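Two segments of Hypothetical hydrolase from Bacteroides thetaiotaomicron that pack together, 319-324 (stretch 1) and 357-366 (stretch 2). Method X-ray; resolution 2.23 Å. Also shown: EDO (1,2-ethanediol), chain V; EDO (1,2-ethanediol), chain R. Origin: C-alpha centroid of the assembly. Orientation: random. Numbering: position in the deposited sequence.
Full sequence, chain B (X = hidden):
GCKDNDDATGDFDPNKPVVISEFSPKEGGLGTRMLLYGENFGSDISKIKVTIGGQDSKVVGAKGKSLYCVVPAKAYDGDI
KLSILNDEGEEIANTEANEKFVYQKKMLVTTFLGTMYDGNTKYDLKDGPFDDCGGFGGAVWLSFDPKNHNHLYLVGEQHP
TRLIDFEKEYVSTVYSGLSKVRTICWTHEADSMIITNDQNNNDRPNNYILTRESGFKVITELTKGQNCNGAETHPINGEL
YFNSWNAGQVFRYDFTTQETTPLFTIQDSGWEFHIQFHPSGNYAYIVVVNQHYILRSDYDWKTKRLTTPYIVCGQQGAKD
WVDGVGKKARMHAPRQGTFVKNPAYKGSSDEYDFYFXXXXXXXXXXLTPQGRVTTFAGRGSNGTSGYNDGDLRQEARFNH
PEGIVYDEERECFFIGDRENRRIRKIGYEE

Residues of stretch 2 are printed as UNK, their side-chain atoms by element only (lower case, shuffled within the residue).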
ATOM      1  N   LYS B 319     -24.914  -1.586  25.678  1.00 35.32           N
ATOM      2  CA  LYS B 319     -24.455  -0.279  25.191  1.00 33.68           C
ATOM      3  C   LYS B 319     -23.269   0.215  26.008  1.00 38.59           C
ATOM      4  O   LYS B 319     -23.409   0.422  27.215  1.00 39.69           O
ATOM      5  CB  LYS B 319     -25.570   0.791  25.332  1.00 34.46           C
ATOM      6  CG  LYS B 319     -26.953   0.471  24.822  1.00 44.90           C
ATOM      7  CD  LYS B 319     -27.959   1.158  25.731  1.00 57.17           C
ATOM      8  CE  LYS B 319     -29.307   1.325  25.100  1.00 75.36           C
ATOM      9  NZ  LYS B 319     -30.043   2.446  25.736  1.00 88.35           N
ATOM     10  N   ASP B 320     -22.140   0.471  25.374  1.00 32.44           N
ATOM     11  CA  ASP B 320     -20.995   1.026  26.092  1.00 31.73           C
ATOM     12  C   ASP B 320     -19.908   1.414  25.115  1.00 34.61           C
ATOM     13  O   ASP B 320     -20.063   1.189  23.931  1.00 35.08           O
ATOM     14  CB  ASP B 320     -20.457  -0.001  27.118  1.00 34.02           C
ATOM     15  CG  ASP B 320     -19.786   0.586  28.337  1.00 44.11           C
ATOM     16  OD1 ASP B 320     -19.417   1.794  28.301  1.00 45.08           O
ATOM     17  OD2 ASP B 320     -19.562  -0.167  29.297  1.00 52.92           O
ATOM     18  N   TRP B 321     -18.810   1.986  25.603  1.00 31.92           N
ATOM     19  CA  TRP B 321     -17.636   2.306  24.808  1.00 31.11           C
ATOM     20  C   TRP B 321     -16.473   1.579  25.435  1.00 35.42           C
ATOM     21  O   TRP B 321     -16.014   1.967  26.506  1.00 38.23           O
ATOM     22  CB  TRP B 321     -17.392   3.820  24.704  1.00 29.87           C
ATOM     23  CG  TRP B 321     -16.186   4.129  23.870  1.00 30.30           C
ATOM     24  CD1 TRP B 321     -16.038   3.918  22.529  1.00 32.78           C
ATOM     25  CD2 TRP B 321     -14.904   4.533  24.357  1.00 30.51           C
ATOM     26  NE1 TRP B 321     -14.756   4.222  22.142  1.00 32.86           N
ATOM     27  CE2 TRP B 321     -14.049   4.643  23.238  1.00 34.77           C
ATOM     28  CE3 TRP B 321     -14.415   4.903  25.627  1.00 32.08           C
ATOM     29  CZ2 TRP B 321     -12.729   5.092  23.351  1.00 33.77           C
ATOM     30  CZ3 TRP B 321     -13.109   5.359  25.735  1.00 33.19           C
ATOM     31  CH2 TRP B 321     -12.289   5.464  24.607  1.00 33.43           C
ATOM     32  N   VAL B 322     -16.091   0.438  24.837  1.00 32.61           N
ATOM     33  CA  VAL B 322     -15.063  -0.479  25.339  1.00 32.16           C
ATOM     34  C   VAL B 322     -14.308  -1.086  24.172  1.00 36.78           C
ATOM     35  O   VAL B 322     -14.874  -1.834  23.370  1.00 35.30           O
ATOM     36  CB  VAL B 322     -15.607  -1.626  26.273  1.00 36.15           C
ATOM     37  CG1 VAL B 322     -14.464  -2.511  26.793  1.00 35.86           C
ATOM     38  CG2 VAL B 322     -16.423  -1.099  27.452  1.00 36.50           C
ATOM     39  N   ASP B 323     -13.025  -0.759  24.080  1.00 35.27           N
ATOM     40  CA  ASP B 323     -12.117  -1.351  23.100  1.00 35.91           C
ATOM     41  C   ASP B 323     -11.697  -2.732  23.662  1.00 40.85           C
ATOM     42  O   ASP B 323     -11.586  -2.887  24.873  1.00 43.38           O
ATOM     43  CB  ASP B 323     -10.927  -0.390  22.804  1.00 36.83           C
ATOM     44  CG  ASP B 323     -11.362   0.851  22.017  1.00 46.01           C
ATOM     45  OD1 ASP B 323     -12.339   0.753  21.248  1.00 46.50           O
ATOM     46  OD2 ASP B 323     -10.710   1.917  22.159  1.00 49.59           O
ATOM     47  N   GLY B 324     -11.618  -3.746  22.814  1.00 35.95           N
ATOM     48  CA  GLY B 324     -11.331  -5.112  23.254  1.00 34.86           C
ATOM     49  C   GLY B 324     -11.581  -6.158  22.188  1.00 39.25           C
ATOM     50  O   GLY B 324     -11.948  -5.818  21.053  1.00 40.00           O
ATOM     51  N   UNK B 357     -18.816   3.635  11.961  1.00 32.50           N
ATOM     52  CA  UNK B 357     -19.341   4.676  12.808  1.00 33.01           C
ATOM     53  C   UNK B 357     -20.023   4.068  13.982  1.00 36.42           C
ATOM     54  O   UNK B 357     -20.863   3.201  13.817  1.00 36.03           O
ATOM     55  c   UNK B 357     -20.302   5.564  12.032  1.00 34.52           C
ATOM     56  s   UNK B 357     -19.509   6.533  10.738  1.00 38.47           S
ATOM     57  N   UNK B 358     -19.661   4.523  15.180  1.00 35.44           N
ATOM     58  CA  UNK B 358     -20.279   4.138  16.455  1.00 35.38           C
ATOM     59  C   UNK B 358     -21.039   5.392  16.891  1.00 39.66           C
ATOM     60  O   UNK B 358     -20.496   6.257  17.584  1.00 37.45           O
ATOM     61  c   UNK B 358     -19.703   2.843  18.609  1.00 48.82           C
ATOM     62  c   UNK B 358     -19.207   3.683  17.447  1.00 36.24           C
ATOM     63  o   UNK B 358     -18.908   2.611  19.558  1.00 49.54           O
ATOM     64  o   UNK B 358     -20.865   2.380  18.554  1.00 49.65           O
ATOM     65  N   UNK B 359     -22.258   5.540  16.329  1.00 36.34           N
ATOM     66  CA  UNK B 359     -23.116   6.715  16.438  1.00 34.68           C
ATOM     67  C   UNK B 359     -23.219   7.309  17.840  1.00 36.99           C
ATOM     68  O   UNK B 359     -22.965   8.509  17.981  1.00 37.01           O
ATOM     69  c   UNK B 359     -25.318   7.651  15.547  1.00 33.17           C
ATOM     70  c   UNK B 359     -26.791   7.336  15.641  1.00 36.34           C
ATOM     71  n   UNK B 359     -29.131  10.047  14.815  1.00 40.45           N
ATOM     72  n   UNK B 359     -27.598   8.337  14.946  1.00 35.86           N
ATOM     73  c   UNK B 359     -28.449   9.167  15.535  1.00 49.88           C
ATOM     74  n   UNK B 359     -28.617   9.137  16.853  1.00 37.84           N
ATOM     75  c   UNK B 359     -24.509   6.422  15.890  1.00 30.31           C
ATOM     76  N   UNK B 360     -23.606   6.521  18.858  1.00 32.93           N
ATOM     77  CA  UNK B 360     -23.862   7.107  20.180  1.00 33.43           C
ATOM     78  C   UNK B 360     -22.619   7.189  21.052  1.00 38.37           C
ATOM     79  O   UNK B 360     -22.693   7.704  22.171  1.00 41.09           O
ATOM     80  o   UNK B 360     -27.730   7.951  19.045  1.00 66.64           O
ATOM     81  c   UNK B 360     -26.362   6.456  20.257  1.00 49.00           C
ATOM     82  c   UNK B 360     -24.993   6.391  20.927  1.00 35.38           C
ATOM     83  c   UNK B 360     -26.964   7.827  20.024  1.00 76.75           C
ATOM     84  o   UNK B 360     -26.698   8.765  20.815  1.00 90.02           O
ATOM     85  N   UNK B 361     -21.485   6.723  20.535  1.00 32.45           N
ATOM     86  CA  UNK B 361     -20.189   6.836  21.170  1.00 31.28           C
ATOM     87  C   UNK B 361     -19.410   7.968  20.503  1.00 34.15           C
ATOM     88  O   UNK B 361     -18.307   8.311  20.960  1.00 34.13           O
ATOM     89  o   UNK B 361     -20.300   4.930  23.274  1.00 37.32           O
ATOM     90  c   UNK B 361     -19.440   5.508  21.107  1.00 28.35           C
ATOM     91  c   UNK B 361     -19.880   4.545  22.185  1.00 39.46           C
ATOM     92  n   UNK B 361     -19.777   3.269  21.907  1.00 32.37           N
ATOM     93  N   UNK B 362     -20.007   8.555  19.424  1.00 28.87           N
ATOM     94  CA  UNK B 362     -19.491   9.697  18.622  1.00 28.44           C
ATOM     95  C   UNK B 362     -18.049   9.481  18.133  1.00 35.21           C
ATOM     96  O   UNK B 362     -17.205  10.381  18.212  1.00 36.94           O
ATOM     97  n   UNK B 362     -21.989  11.668  19.166  1.00 34.06           N
ATOM     98  c   UNK B 362     -20.967  11.219  19.964  1.00 31.66           C
ATOM     99  n   UNK B 362     -22.781  11.302  21.174  1.00 32.82           N
ATOM    100  c   UNK B 362     -19.597  11.009  19.417  1.00 27.79           C
ATOM    101  c   UNK B 362     -23.059  11.712  19.942  1.00 33.00           C
ATOM    102  c   UNK B 362     -21.455  10.967  21.200  1.00 32.62           C
ATOM    103  N   UNK B 363     -17.778   8.301  17.602  1.00 32.92           N
ATOM    104  CA  UNK B 363     -16.422   7.984  17.142  1.00 32.66           C
ATOM    105  C   UNK B 363     -16.429   6.958  16.000  1.00 35.94           C
ATOM    106  O   UNK B 363     -17.487   6.450  15.602  1.00 35.91           O
ATOM    107  s   UNK B 363     -16.174   5.999  19.094  1.00 37.22           S
ATOM    108  c   UNK B 363     -15.566   7.502  18.315  1.00 32.46           C
ATOM    109  N   UNK B 364     -15.240   6.723  15.441  1.00 30.59           N
ATOM    110  CA  UNK B 364     -14.995   5.742  14.391  1.00 29.33           C
ATOM    111  C   UNK B 364     -14.236   4.611  15.041  1.00 30.80           C
ATOM    112  O   UNK B 364     -13.217   4.846  15.708  1.00 28.81           O
ATOM    113  c   UNK B 364     -14.819   7.634  12.593  1.00 31.93           C
ATOM    114  c   UNK B 364     -14.126   5.234  12.037  1.00 33.10           C
ATOM    115  c   UNK B 364     -14.242   6.304  13.139  1.00 31.84           C
ATOM    116  c   UNK B 364     -16.377   7.640  12.179  1.00 35.35           C
ATOM    117  N   UNK B 365     -14.728   3.392  14.854  1.00 27.51           N
ATOM    118  CA  UNK B 365     -14.098   2.199  15.418  1.00 27.81           C
ATOM    119  C   UNK B 365     -13.456   1.376  14.320  1.00 31.39           C
ATOM    120  O   UNK B 365     -13.760   1.576  13.154  1.00 29.57           O
ATOM    121  n   UNK B 365     -16.880   1.075  20.348  1.00 35.79           N
ATOM    122  c   UNK B 365     -15.585   0.867  20.168  1.00 42.14           C
ATOM    123  n   UNK B 365     -14.910   1.571  19.270  1.00 30.78           N
ATOM    124  c   UNK B 365     -15.125   1.348  16.198  1.00 26.79           C
ATOM    125  c   UNK B 365     -16.062   2.135  17.126  1.00 33.29           C
ATOM    126  n   UNK B 365     -14.972  -0.053  20.890  1.00 35.68           N
ATOM    127  c   UNK B 365     -15.466   2.632  18.428  1.00 36.27           C
ATOM    128  N   UNK B 366     -12.518   0.502  14.684  1.00 28.77           N
ATOM    129  CA  UNK B 366     -11.888  -0.434  13.763  1.00 28.74           C
ATOM    130  C   UNK B 366     -12.105  -1.848  14.282  1.00 32.63           C
ATOM    131  O   UNK B 366     -11.769  -2.121  15.416  1.00 32.25           O
ATOM    132  c   UNK B 366     -10.005   1.311  13.287  1.00 30.03           C
ATOM    133  c   UNK B 366      -8.578   1.597  13.477  1.00 32.40           C
ATOM    134  c   UNK B 366     -10.355  -0.188  13.515  1.00 31.38           C
ATOM    135  c   UNK B 366      -9.822  -1.103  12.394  1.00 30.65           C
TER
HETATM  136  C1  EDO V 498     -22.521   5.066  26.169  1.00 60.61           C
HETATM  137  O1  EDO V 498     -22.262   4.168  25.079  1.00 54.48           O
HETATM  138  C2  EDO V 498     -21.493   4.853  27.277  1.00 61.53           C
HETATM  139  O2  EDO V 498     -21.896   3.761  28.111  1.00 71.88           O
HETATM  140  C1  EDO R 486     -30.088   4.084  21.217  1.00 60.49           C
HETATM  141  O1  EDO R 486     -29.197   3.002  20.966  1.00 59.77           O
HETATM  142  C2  EDO R 486     -30.539   3.982  22.666  1.00 61.54           C
HETATM  143  O2  EDO R 486     -29.426   4.253  23.523  1.00 67.66           O

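Position 357 carries one carbon and then a sulfur, which fits Cys 357. It lies in a strand and is buried, out of reach of stretch 1, and a small, weakly polar side chain suits such a place.

Position 358 has two carbons, the second bearing two oxygens: a carboxylate, hence Asp 358. Its OD2 comes 4.3 Å from Trp 321 CD1, near the plane of the indole. A buried charge needs partners, and positions further on supply them.

At position 359, three carbons, a nitrogen and a carbon holding two more nitrogens make a guanidinium. Arg 359 is extended, with chi1 to chi3 all t, and does not reach stretch 1; partly exposed, its charge can pair with the next side chain.

Position 360 shows three carbons, the last with two oxygens, so it is Glu 360. Its OE2 accepts a hydrogen bond from Arg 359 NH1 at 2.6 Å, a salt bridge in which opposite charges suit neighbouring positions.

Position 361 has two carbons, the second holding one oxygen and one nitrogen, an amide of Asn 361. Its CB points toward stretch 1. ND2 donates to Asp 320 O at 2.9 Å and, almost linearly, to Asp 358 OD2 at 2.6 Å, while OD1 lies 3.4 Å from Trp 321 CB and accepts from O1 of the chain V ethanediol at 2.8 Å. An amide suits this place because it donates and accepts at once.

Position 362 is one carbon followed by a five-membered ring of three carbons and two nitrogens: His 362. It is buried and out of reach of stretch 1; its polar ring suits the place because ND1 is hydrogen-bonded elsewhere in the structure.

Position 363 again has a carbon and a sulfur. Cys 363 points toward stretch 1, and its short side chain lets SG lie 3.8 Å from Trp 321 NE1, oblique to the indole.

Position 364 has four carbons, forked at the first with one arm two carbons long, and so is Ile 364, apolar, buried and out of reach of stretch 1.

Position 365 repeats the three carbons, nitrogen and guanidinium carbon. Arg 365 bends through three m rotamers, bringing NH2 2.8 Å from Asp 323 OD1 in a salt bridge and 3.1 Å from Val 322 O in a weak hydrogen bond. NH1 binds Asp 358 OD2 at 2.7 Å; several donors let one side chain serve all three.

Position 366, four carbons forked like 364, is Ile 366, out of reach, its branched side chain typical of strands.

The contact is thus largely polar. Asn 361 and Arg 365 grip stretch 1 at Asp 320, Val 322 and Asp 323, Asp 358 ties both donors together, and Trp 321 CD1 lies over one guanidinium face.

Stretch 2 (357-366) CDRENHCIRI
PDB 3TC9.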